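Local structure of putative alpha/beta hydrolase (Desulfitobacterium hafniense, 4RPC) at residues C37-R40 against I41-L45; V70-T73 against A74-G78; L172-E175 against H176-R179; S152-K155 against E156-F160. The protein is probably an alpha/beta hydrolase that uses a nucleophilic serine, although its natural substrate is not known. One frame throughout, in Å; residues are numbered along the deposited sequence.

Each contact is local, made within one unbroken stretch; the four come in series along the chain, in the order 1, 2, 4, 3, with no nesting or crossing. Contact 1 lies on the short helix 39-45 between strands 23-27 and 50-54. Contact 2 follows on helix 70-83, between strands 50-54 and 88-95. The chain then passes strand 112-119 and enters a mostly helical insertion, where contact 4 (152-160) winds and ends one short turn of helix, and contact 3 (172-179) makes the turn leading into helix 179-191. Contacts 1 and 2 thus belong to helices of the sheet core, and contacts 3 and 4 to the insertion between strands 112-119 and 204-210, probably the family's cap region.

Contact 1 (C37-R40 against I41-L45); sequences CFAR and IIRDL
The Phe38 ring meets Ile41 at its edge, where Phe38 CD1 lies 3.9 Å from Ile41 CD1, while Cys37 SG sits above one face, shifted toward the rim. The guanidinium of Arg40 is met at its edge by Asp44. That of Arg43 instead lies flat along the backbone, one face turned to Ala39 O and Arg40 CA, and Arg43 NH1 comes 3.6 Å from Ala39 CB. Arg40 CG stands anti to the backbone N (chi1 178°), and the chain then bends at chi2, which brings Arg40 NE within 3.0 Å of Asp44 OD1. This salt bridge is nearly straight, enters on the syn side of the carboxylate and lies in the guanidinium plane, although the two planes stand almost perpendicular (86°). Asp44 OD2 is taken by Ser253 OG, so both carboxylate oxygens are engaged. A methionine in place of Arg40 would probably leave Asp44 OD1 without its charged mate and let the carboxylate turn more freely. Phe38 O accepts from Ile42 N at 2.9 Å, and a water bridges Cys37 O to Ile41 N. Isoleucines suit the buried side, where Ile41 reaches Leu26 and Ile42 reaches Ile53, whereas the arginines and Asp44 suit the more exposed side. Such an i to i+4 ion pair is typical of an amphipathic helix, here one laid on the central sheet of the alpha/beta hydrolase fold beside helix 249-259.

Contact 2 (V70-T73 against A74-G78); sequences VEET and AGKLG
Lys76 N donates to Glu72 O at 2.8 Å, and the Lys76 side chain lies along the same carbonyl. Lys76 CG stands 3.5 Å from Glu72 O, and Lys76 CD crosses Glu72 CG at 4.2 Å. Three more bonds of the alpha-helical pattern satisfy the neighbouring carbonyls: Ala74 N donates to Val70 O, Gly75 N to Glu71 O, and Leu77 N to Thr73 O, each at 2.9 Å. The side chains look elsewhere for their partners. A bend at chi3 (62°) turns the end of Lys76 aside, and Lys76 NZ stays 5.4 Å from Glu72 OE2, too far for a salt bridge; the ammonium group forms its salt bridge with Glu57 OE2 instead. The hydroxyl of buried Thr73 is satisfied by the other oxygen of that carboxylate, Glu57 OE1, which suits a small polar residue to this place. Glu71 OE2 makes its salt bridge with Lys197, and Glu72 N is bonded to Ser69 OG in the first turn. Small Ala74 suits its close neighbours Glu104 and Met105 of helix 97-108, and Leu77 adds an apolar contact to Met105. The chemistry therefore divides the work: backbone bonds hold the helix, while Thr73 and Lys76, three residues apart on the same side of the helix, share the two oxygens of Glu57, whose negative charge is likely to be kept by the lysine close by.

Contact 3 (L172-E175 against H176-R179); sequences LIYE and HITR
The Tyr174 and His176 rings stand perpendicular, planes at 90°: an edge of the imidazole points toward the face of the phenol ring in an offset edge-to-face pair, centroids 6.0 Å apart. The chain bends back over the tyrosine, so that His176 N stands over the centre of that ring and His176 CB approaches Tyr174 CZ at 3.7 Å. Tyr174 CG is anti to its backbone N (chi1 173°), which places the ring against the backbone of the turn, at His176 N. Glu175 runs alongside His176, and Glu175 CG lies almost squarely over the imidazole, 4.0 Å from the centroid of the His176 ring, a CH-pi contact. Ile177, three residues on from the tyrosine, packs against its ring, with Ile177 CB 3.8 Å from Tyr174 CD2. These four residues form a type I beta turn, closed by Ile177 N donating to Tyr174 O at 3.2 Å from above the carbonyl plane. Tyr174 also stacks on Tyr33 and bonds through its backbone to Gly31, and Ile177 meets Leu142 of helix 130-145. Within the turn itself one backbone bond joins the ring and aliphatic contacts, and the Glu175 carboxylate beside the imidazole would probably favour a protonated His176.

Contact 4 (S152-K155 against E156-F160); sequences SPVK and ENMGF
Glu156 reaches back across the start of its helix to Ser152. Glu156 CB lies 4.0 Å from Pro153 O. From there CG leaves anti to the carbonyl carbon, and a bend at chi2 (75°) folds the carboxylate back toward the residues before the helix. Glu156 CD comes 3.2 Å from Ser152 OG. Glu156 OE1 rests 3.1 Å from Pro153 CA. The hydrogen bond belongs to the other oxygen: Glu156 OE2 accepts a short one of 2.5 Å from Ser152 OG, met on the syn side and slightly out of plane. A leucine here would probably leave the serine hydroxyl without this acceptor and the loop at the cis Pro153 freer to move. Farther on, Val154 CG1 packs beside the selenium of selenomethionine Met158, at 3.8 Å from Met158 SE. Lys155 O receives Phe160 N at 3.0 Å and, weakly, Gly159 N; Gly159 suits this place because its phi is positive (103°). Lys155 NZ turns to Asn163, and Phe160 packs on helix 165-169. The pattern is a Schellman motif finishing a very short helix in the insertion, where Met158 touches His241, the histidine of a possible Ser-His-Glu triad, as expected for the family.

Contact 1 (C37-R40 against I41-L45)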
loop_
_atom_site.group_PDB
_atom_site.type_symbol
_atom_site.label_atom_id
_atom_site.label_comp_id
_atom_site.label_asym_id
_atom_site.label_seq_id
_atom_site.Cartn_x
_atom_site.Cartn_y
_atom_site.Cartn_z
ATOM N N CYS A 37 1.681 -8.401 -7.057
ATOM C CA CYS A 37 0.987 -7.970 -5.865
ATOM C C CYS A 37 -0.525 -8.244 -5.959
ATOM O O CYS A 37 -1.127 -8.705 -5.016
ATOM C CB CYS A 37 1.220 -6.453 -5.739
ATOM S SG CYS A 37 1.025 -5.946 -4.064
ATOM N N PHE A 38 -1.092 -7.955 -7.132
ATOM C CA PHE A 38 -2.511 -7.904 -7.360
ATOM C C PHE A 38 -3.086 -8.859 -8.395
ATOM O O PHE A 38 -4.242 -8.718 -8.765
ATOM C CB PHE A 38 -2.846 -6.444 -7.770
ATOM C CG PHE A 38 -2.509 -5.436 -6.697
ATOM C CD1 PHE A 38 -3.100 -5.554 -5.441
ATOM C CD2 PHE A 38 -1.648 -4.393 -6.937
ATOM C CE1 PHE A 38 -2.823 -4.650 -4.433
ATOM C CE2 PHE A 38 -1.357 -3.497 -5.936
ATOM C CZ PHE A 38 -1.940 -3.634 -4.673
ATOM N N ALA A 39 -2.333 -9.844 -8.822
ATOM C CA ALA A 39 -2.821 -10.808 -9.819
ATOM C C ALA A 39 -4.211 -11.397 -9.549
ATOM O O ALA A 39 -5.103 -11.273 -10.379
ATOM C CB ALA A 39 -1.801 -11.913 -10.065
ATOM N N ARG A 40 -4.395 -11.984 -8.369
ATOM C CA ARG A 40 -5.640 -12.631 -8.032
ATOM C C ARG A 40 -6.738 -11.637 -7.877
ATOM O O ARG A 40 -7.877 -11.894 -8.297
ATOM C CB ARG A 40 -5.479 -13.484 -6.764
ATOM C CG ARG A 40 -6.736 -14.166 -6.282
ATOM C CD ARG A 40 -7.358 -15.096 -7.349
ATOM N NE ARG A 40 -8.634 -15.619 -6.873
ATOM C CZ ARG A 40 -8.760 -16.678 -6.066
ATOM N NH1 ARG A 40 -7.699 -17.356 -5.653
ATOM N NH2 ARG A 40 -9.952 -17.065 -5.663
ATOM N N ILE A 41 -6.421 -10.465 -7.323
ATOM C CA ILE A 41 -7.470 -9.461 -7.130
ATOM C C ILE A 41 -7.998 -9.006 -8.474
ATOM O O ILE A 41 -9.190 -8.868 -8.678
ATOM C CB ILE A 41 -6.960 -8.261 -6.301
ATOM C CG1 ILE A 41 -6.724 -8.741 -4.862
ATOM C CG2 ILE A 41 -7.962 -7.102 -6.307
ATOM C CD1 ILE A 41 -5.922 -7.777 -4.005
ATOM N N ILE A 42 -7.092 -8.746 -9.389
ATOM C CA ILE A 42 -7.468 -8.318 -10.714
ATOM C C ILE A 42 -8.343 -9.388 -11.348
ATOM O O ILE A 42 -9.419 -9.074 -11.837
ATOM C CB ILE A 42 -6.224 -8.057 -11.558
ATOM C CG1 ILE A 42 -5.486 -6.819 -11.043
ATOM C CG2 ILE A 42 -6.562 -7.875 -13.034
ATOM C CD1 ILE A 42 -4.055 -6.751 -11.541
ATOM N N ARG A 43 -7.906 -10.647 -11.312
ATOM C CA ARG A 43 -8.718 -11.736 -11.841
ATOM C C ARG A 43 -10.110 -11.797 -11.251
ATOM O O ARG A 43 -11.065 -11.974 -12.000
ATOM C CB ARG A 43 -8.048 -13.099 -11.669
ATOM C CG ARG A 43 -6.822 -13.266 -12.554
ATOM C CD ARG A 43 -6.437 -14.732 -12.695
ATOM N NE ARG A 43 -5.943 -15.236 -11.431
ATOM C CZ ARG A 43 -4.697 -15.060 -10.980
ATOM N NH1 ARG A 43 -3.770 -14.406 -11.694
ATOM N NH2 ARG A 43 -4.359 -15.581 -9.801
ATOM N N ASP A 44 -10.232 -11.599 -9.933
ATOM C CA ASP A 44 -11.563 -11.606 -9.281
ATOM C C ASP A 44 -12.467 -10.412 -9.643
ATOM O O ASP A 44 -13.673 -10.556 -9.679
ATOM C CB ASP A 44 -11.448 -11.668 -7.764
ATOM C CG ASP A 44 -10.802 -12.935 -7.277
ATOM O OD1 ASP A 44 -10.785 -13.954 -8.032
ATOM O OD2 ASP A 44 -10.289 -12.905 -6.121
ATOM N N LEU A 45 -11.890 -9.238 -9.876
ATOM C CA LEU A 45 -12.704 -8.057 -10.117
ATOM C C LEU A 45 -12.806 -7.633 -11.593
ATOM O O LEU A 45 -13.610 -6.784 -11.906
ATOM C CB LEU A 45 -12.165 -6.889 -9.274
ATOM C CG LEU A 45 -12.040 -7.147 -7.771
ATOM C CD1 LEU A 45 -11.328 -5.988 -7.105
ATOM C CD2 LEU A 45 -13.410 -7.347 -7.142
HETATM O O HOH W 1 -3.707 -10.370 -5.851
#

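Contact 2 (V70-T73 against A74-G78)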
loop_
_atom_site.group_PDB
_atom_site.type_symbol
_atom_site.label_atom_id
_atom_site.label_comp_id
_atom_site.label_asym_id
_atom_site.label_seq_id
_atom_site.Cartn_x
_atom_site.Cartn_y
_atom_site.Cartn_z
ATOM N N VAL A 70 6.036 10.636 -1.083
ATOM C CA VAL A 70 4.687 10.214 -1.193
ATOM C C VAL A 70 3.945 11.289 -1.900
ATOM O O VAL A 70 3.147 10.972 -2.768
ATOM C CB VAL A 70 4.050 9.933 0.194
ATOM C CG1 VAL A 70 2.556 9.707 0.067
ATOM C CG2 VAL A 70 4.729 8.788 0.895
ATOM N N GLU A 71 4.146 12.563 -1.535
ATOM C CA GLU A 71 3.429 13.695 -2.195
ATOM C C GLU A 71 3.652 13.756 -3.738
ATOM O O GLU A 71 2.722 14.020 -4.534
ATOM C CB GLU A 71 3.830 15.067 -1.591
ATOM C CG GLU A 71 3.393 15.293 -0.132
ATOM C CD GLU A 71 4.310 14.647 0.915
ATOM O OE1 GLU A 71 5.291 13.938 0.577
ATOM O OE2 GLU A 71 4.036 14.834 2.118
ATOM N N GLU A 72 4.898 13.608 -4.155
ATOM C CA GLU A 72 5.174 13.701 -5.578
ATOM C C GLU A 72 4.614 12.462 -6.337
ATOM O O GLU A 72 4.003 12.589 -7.393
ATOM C CB GLU A 72 6.643 13.910 -5.797
ATOM C CG GLU A 72 6.951 14.421 -7.194
ATOM C CD GLU A 72 8.357 15.020 -7.283
ATOM O OE1 GLU A 72 8.681 15.899 -6.428
ATOM O OE2 GLU A 72 9.112 14.594 -8.192
ATOM N N THR A 73 4.715 11.297 -5.745
ATOM C CA THR A 73 4.138 10.086 -6.334
ATOM C C THR A 73 2.603 10.211 -6.454
ATOM O O THR A 73 2.005 9.995 -7.540
ATOM C CB THR A 73 4.614 8.874 -5.507
ATOM O OG1 THR A 73 6.000 8.680 -5.776
ATOM C CG2 THR A 73 3.841 7.610 -5.826
ATOM N N ALA A 74 1.958 10.687 -5.393
ATOM C CA ALA A 74 0.504 10.923 -5.413
ATOM C C ALA A 74 0.146 11.940 -6.499
ATOM O O ALA A 74 -0.735 11.674 -7.325
ATOM C CB ALA A 74 -0.003 11.372 -4.047
ATOM N N GLY A 75 0.872 13.056 -6.553
ATOM C CA GLY A 75 0.655 14.075 -7.599
ATOM C C GLY A 75 0.786 13.491 -8.996
ATOM O O GLY A 75 -0.111 13.596 -9.839
ATOM N N LYS A 76 1.883 12.811 -9.260
ATOM C CA LYS A 76 2.025 12.169 -10.590
ATOM C C LYS A 76 0.917 11.174 -10.952
ATOM O O LYS A 76 0.473 11.091 -12.091
ATOM C CB LYS A 76 3.423 11.577 -10.685
ATOM C CG LYS A 76 4.439 12.731 -10.854
ATOM C CD LYS A 76 5.827 12.266 -10.581
ATOM C CE LYS A 76 6.235 11.177 -11.565
ATOM N NZ LYS A 76 7.211 10.300 -10.871
ATOM N N LEU A 77 0.437 10.446 -9.956
ATOM C CA LEU A 77 -0.612 9.464 -10.159
ATOM C C LEU A 77 -1.931 10.141 -10.494
ATOM O O LEU A 77 -2.727 9.643 -11.310
ATOM C CB LEU A 77 -0.787 8.653 -8.861
ATOM C CG LEU A 77 -1.547 7.367 -8.838
ATOM C CD1 LEU A 77 -1.252 6.559 -10.089
ATOM C CD2 LEU A 77 -1.162 6.590 -7.575
ATOM N N GLY A 78 -2.178 11.258 -9.819
ATOM C CA GLY A 78 -3.360 12.065 -10.107
ATOM C C GLY A 78 -3.298 12.549 -11.559
ATOM O O GLY A 78 -4.322 12.632 -12.252
#

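Contact 3 (L172-E175 against H176-R179)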
loop_
_atom_site.group_PDB
_atom_site.type_symbol
_atom_site.label_atom_id
_atom_site.label_comp_id
_atom_site.label_asym_id
_atom_site.label_seq_id
_atom_site.Cartn_x
_atom_site.Cartn_y
_atom_site.Cartn_z
ATOM N N LEU A 172 6.145 -11.584 -2.447
ATOM C CA LEU A 172 5.757 -10.243 -2.811
ATOM C C LEU A 172 6.915 -9.349 -3.193
ATOM O O LEU A 172 6.701 -8.299 -3.752
ATOM C CB LEU A 172 5.016 -9.538 -1.661
ATOM C CG LEU A 172 3.675 -10.168 -1.314
ATOM C CD1 LEU A 172 3.111 -9.540 -0.048
ATOM C CD2 LEU A 172 2.731 -9.994 -2.487
ATOM N N ILE A 173 8.123 -9.724 -2.845
ATOM C CA ILE A 173 9.288 -8.900 -3.168
ATOM C C ILE A 173 9.588 -9.018 -4.649
ATOM O O ILE A 173 9.694 -10.087 -5.184
ATOM C CB ILE A 173 10.513 -9.352 -2.410
ATOM C CG1 ILE A 173 10.257 -9.388 -0.906
ATOM C CG2 ILE A 173 11.677 -8.457 -2.781
ATOM C CD1 ILE A 173 9.830 -8.057 -0.283
ATOM N N TYR A 174 9.722 -7.897 -5.323
ATOM C CA TYR A 174 9.921 -7.901 -6.752
ATOM C C TYR A 174 11.282 -8.519 -6.983
ATOM O O TYR A 174 12.293 -8.104 -6.420
ATOM C CB TYR A 174 9.796 -6.468 -7.342
ATOM C CG TYR A 174 10.140 -6.311 -8.815
ATOM C CD1 TYR A 174 9.700 -7.207 -9.765
ATOM C CD2 TYR A 174 10.919 -5.234 -9.237
ATOM C CE1 TYR A 174 10.055 -7.067 -11.100
ATOM C CE2 TYR A 174 11.279 -5.077 -10.554
ATOM C CZ TYR A 174 10.841 -5.963 -11.471
ATOM O OH TYR A 174 11.196 -5.722 -12.758
ATOM N N GLU A 175 11.317 -9.532 -7.824
ATOM C CA GLU A 175 12.539 -10.308 -7.928
ATOM C C GLU A 175 13.685 -9.529 -8.601
ATOM O O GLU A 175 14.824 -9.874 -8.409
ATOM C CB GLU A 175 12.260 -11.669 -8.576
ATOM C CG GLU A 175 11.932 -11.596 -10.031
ATOM C CD GLU A 175 11.704 -12.981 -10.639
ATOM O OE1 GLU A 175 11.464 -13.976 -9.906
ATOM O OE2 GLU A 175 11.767 -13.059 -11.880
ATOM N N HIS A 176 13.382 -8.461 -9.331
ATOM C CA HIS A 176 14.419 -7.640 -9.985
ATOM C C HIS A 176 14.573 -6.249 -9.412
ATOM O O HIS A 176 15.113 -5.350 -10.067
ATOM C CB HIS A 176 14.152 -7.535 -11.475
ATOM C CG HIS A 176 14.215 -8.845 -12.177
ATOM N ND1 HIS A 176 15.296 -9.698 -12.055
ATOM C CD2 HIS A 176 13.337 -9.455 -13.006
ATOM C CE1 HIS A 176 15.074 -10.782 -12.777
ATOM N NE2 HIS A 176 13.894 -10.654 -13.364
ATOM N N ILE A 177 14.086 -6.067 -8.186
ATOM C CA ILE A 177 14.195 -4.781 -7.562
ATOM C C ILE A 177 15.711 -4.502 -7.287
ATOM O O ILE A 177 16.512 -5.427 -7.080
ATOM C CB ILE A 177 13.342 -4.672 -6.309
ATOM C CG1 ILE A 177 13.267 -3.226 -5.801
ATOM C CG2 ILE A 177 13.887 -5.533 -5.209
ATOM C CD1 ILE A 177 12.427 -2.315 -6.674
ATOM N N THR A 178 16.090 -3.244 -7.435
ATOM C CA THR A 178 17.409 -2.815 -7.030
ATOM C C THR A 178 17.363 -2.183 -5.693
ATOM O O THR A 178 16.361 -1.603 -5.293
ATOM C CB THR A 178 18.003 -1.814 -8.022
ATOM O OG1 THR A 178 17.225 -0.606 -8.045
ATOM C CG2 THR A 178 18.068 -2.450 -9.351
ATOM N N ARG A 179 18.463 -2.274 -4.980
ATOM C CA ARG A 179 18.511 -1.708 -3.661
ATOM C C ARG A 179 18.241 -0.193 -3.680
ATOM O O ARG A 179 17.429 0.314 -2.846
ATOM C CB ARG A 179 19.797 -2.066 -2.911
ATOM C CG ARG A 179 19.807 -1.445 -1.510
ATOM C CD ARG A 179 20.953 -1.938 -0.662
ATOM N NE ARG A 179 20.800 -1.605 0.759
ATOM C CZ ARG A 179 21.004 -0.407 1.292
ATOM N NH1 ARG A 179 21.291 0.647 0.542
ATOM N NH2 ARG A 179 20.824 -0.245 2.591
#

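Contact 4 (S152-K155 against E156-F160)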
loop_
_atom_site.group_PDB
_atom_site.type_symbol
_atom_site.label_atom_id
_atom_site.label_comp_id
_atom_site.label_asym_id
_atom_site.label_seq_id
_atom_site.Cartn_x
_atom_site.Cartn_y
_atom_site.Cartn_z
ATOM N N SER A 152 15.050 -9.552 14.422
ATOM C CA SER A 152 14.242 -9.077 15.529
ATOM C C SER A 152 14.636 -7.664 15.859
ATOM O O SER A 152 15.792 -7.282 15.703
ATOM C CB SER A 152 14.482 -9.920 16.743
ATOM O OG SER A 152 13.961 -11.189 16.477
ATOM N N PRO A 153 13.693 -6.866 16.331
ATOM C CA PRO A 153 12.308 -7.171 16.629
ATOM C C PRO A 153 11.388 -6.822 15.460
ATOM O O PRO A 153 10.183 -6.787 15.626
ATOM C CB PRO A 153 12.026 -6.258 17.810
ATOM C CG PRO A 153 12.816 -5.021 17.485
ATOM C CD PRO A 153 14.036 -5.491 16.728
ATOM N N VAL A 154 11.950 -6.528 14.286
ATOM C CA VAL A 154 11.120 -6.249 13.145
ATOM C C VAL A 154 10.274 -7.491 12.855
ATOM O O VAL A 154 9.113 -7.386 12.589
ATOM C CB VAL A 154 11.960 -5.872 11.917
ATOM C CG1 VAL A 154 11.114 -5.872 10.658
ATOM C CG2 VAL A 154 12.627 -4.494 12.105
ATOM N N LYS A 155 10.869 -8.660 12.873
ATOM C CA LYS A 155 10.158 -9.837 12.436
ATOM C C LYS A 155 8.891 -10.008 13.280
ATOM O O LYS A 155 7.816 -10.233 12.733
ATOM C CB LYS A 155 11.050 -11.056 12.605
ATOM C CG LYS A 155 10.464 -12.357 12.103
ATOM C CD LYS A 155 11.478 -13.480 12.237
ATOM C CE LYS A 155 11.472 -13.998 13.641
ATOM N NZ LYS A 155 12.518 -15.011 13.743
ATOM N N GLU A 156 9.037 -9.829 14.596
ATOM C CA GLU A 156 7.947 -10.058 15.568
ATOM C C GLU A 156 6.949 -8.948 15.485
ATOM O O GLU A 156 5.768 -9.204 15.523
ATOM C CB GLU A 156 8.449 -10.138 17.029
ATOM C CG GLU A 156 9.391 -11.294 17.307
ATOM C CD GLU A 156 10.783 -11.060 16.736
ATOM O OE1 GLU A 156 11.043 -9.972 16.127
ATOM O OE2 GLU A 156 11.609 -11.985 16.856
ATOM N N ASN A 157 7.430 -7.715 15.356
ATOM C CA ASN A 157 6.523 -6.590 15.227
ATOM C C ASN A 157 5.579 -6.671 14.012
ATOM O O ASN A 157 4.376 -6.323 14.117
ATOM C CB ASN A 157 7.294 -5.281 15.210
ATOM C CG ASN A 157 8.017 -5.026 16.522
ATOM O OD1 ASN A 157 7.636 -5.548 17.593
ATOM N ND2 ASN A 157 9.088 -4.279 16.447
HETATM N N MSE A 158 6.122 -7.123 12.882
HETATM C CA MSE A 158 5.312 -7.298 11.684
HETATM C C MSE A 158 4.428 -8.544 11.764
HETATM O O MSE A 158 3.593 -8.748 10.891
HETATM C CB MSE A 158 6.206 -7.353 10.466
HETATM C CG MSE A 158 6.970 -6.059 10.249
HETATM SE SE MSE A 158 7.993 -6.269 8.553
HETATM C CE MSE A 158 6.620 -5.593 7.366
ATOM N N GLY A 159 4.592 -9.405 12.779
ATOM C CA GLY A 159 3.588 -10.486 13.040
ATOM C C GLY A 159 4.043 -11.844 12.564
ATOM O O GLY A 159 3.223 -12.742 12.295
ATOM N N PHE A 160 5.359 -12.023 12.555
ATOM C CA PHE A 160 5.964 -13.235 12.035
ATOM C C PHE A 160 6.866 -13.940 13.020
ATOM O O PHE A 160 7.889 -14.523 12.638
ATOM C CB PHE A 160 6.739 -12.898 10.749
ATOM C CG PHE A 160 5.880 -12.349 9.667
ATOM C CD1 PHE A 160 4.884 -13.136 9.081
ATOM C CD2 PHE A 160 6.062 -11.035 9.204
ATOM C CE1 PHE A 160 4.078 -12.629 8.062
ATOM C CE2 PHE A 160 5.260 -10.526 8.201
ATOM C CZ PHE A 160 4.254 -11.324 7.633
#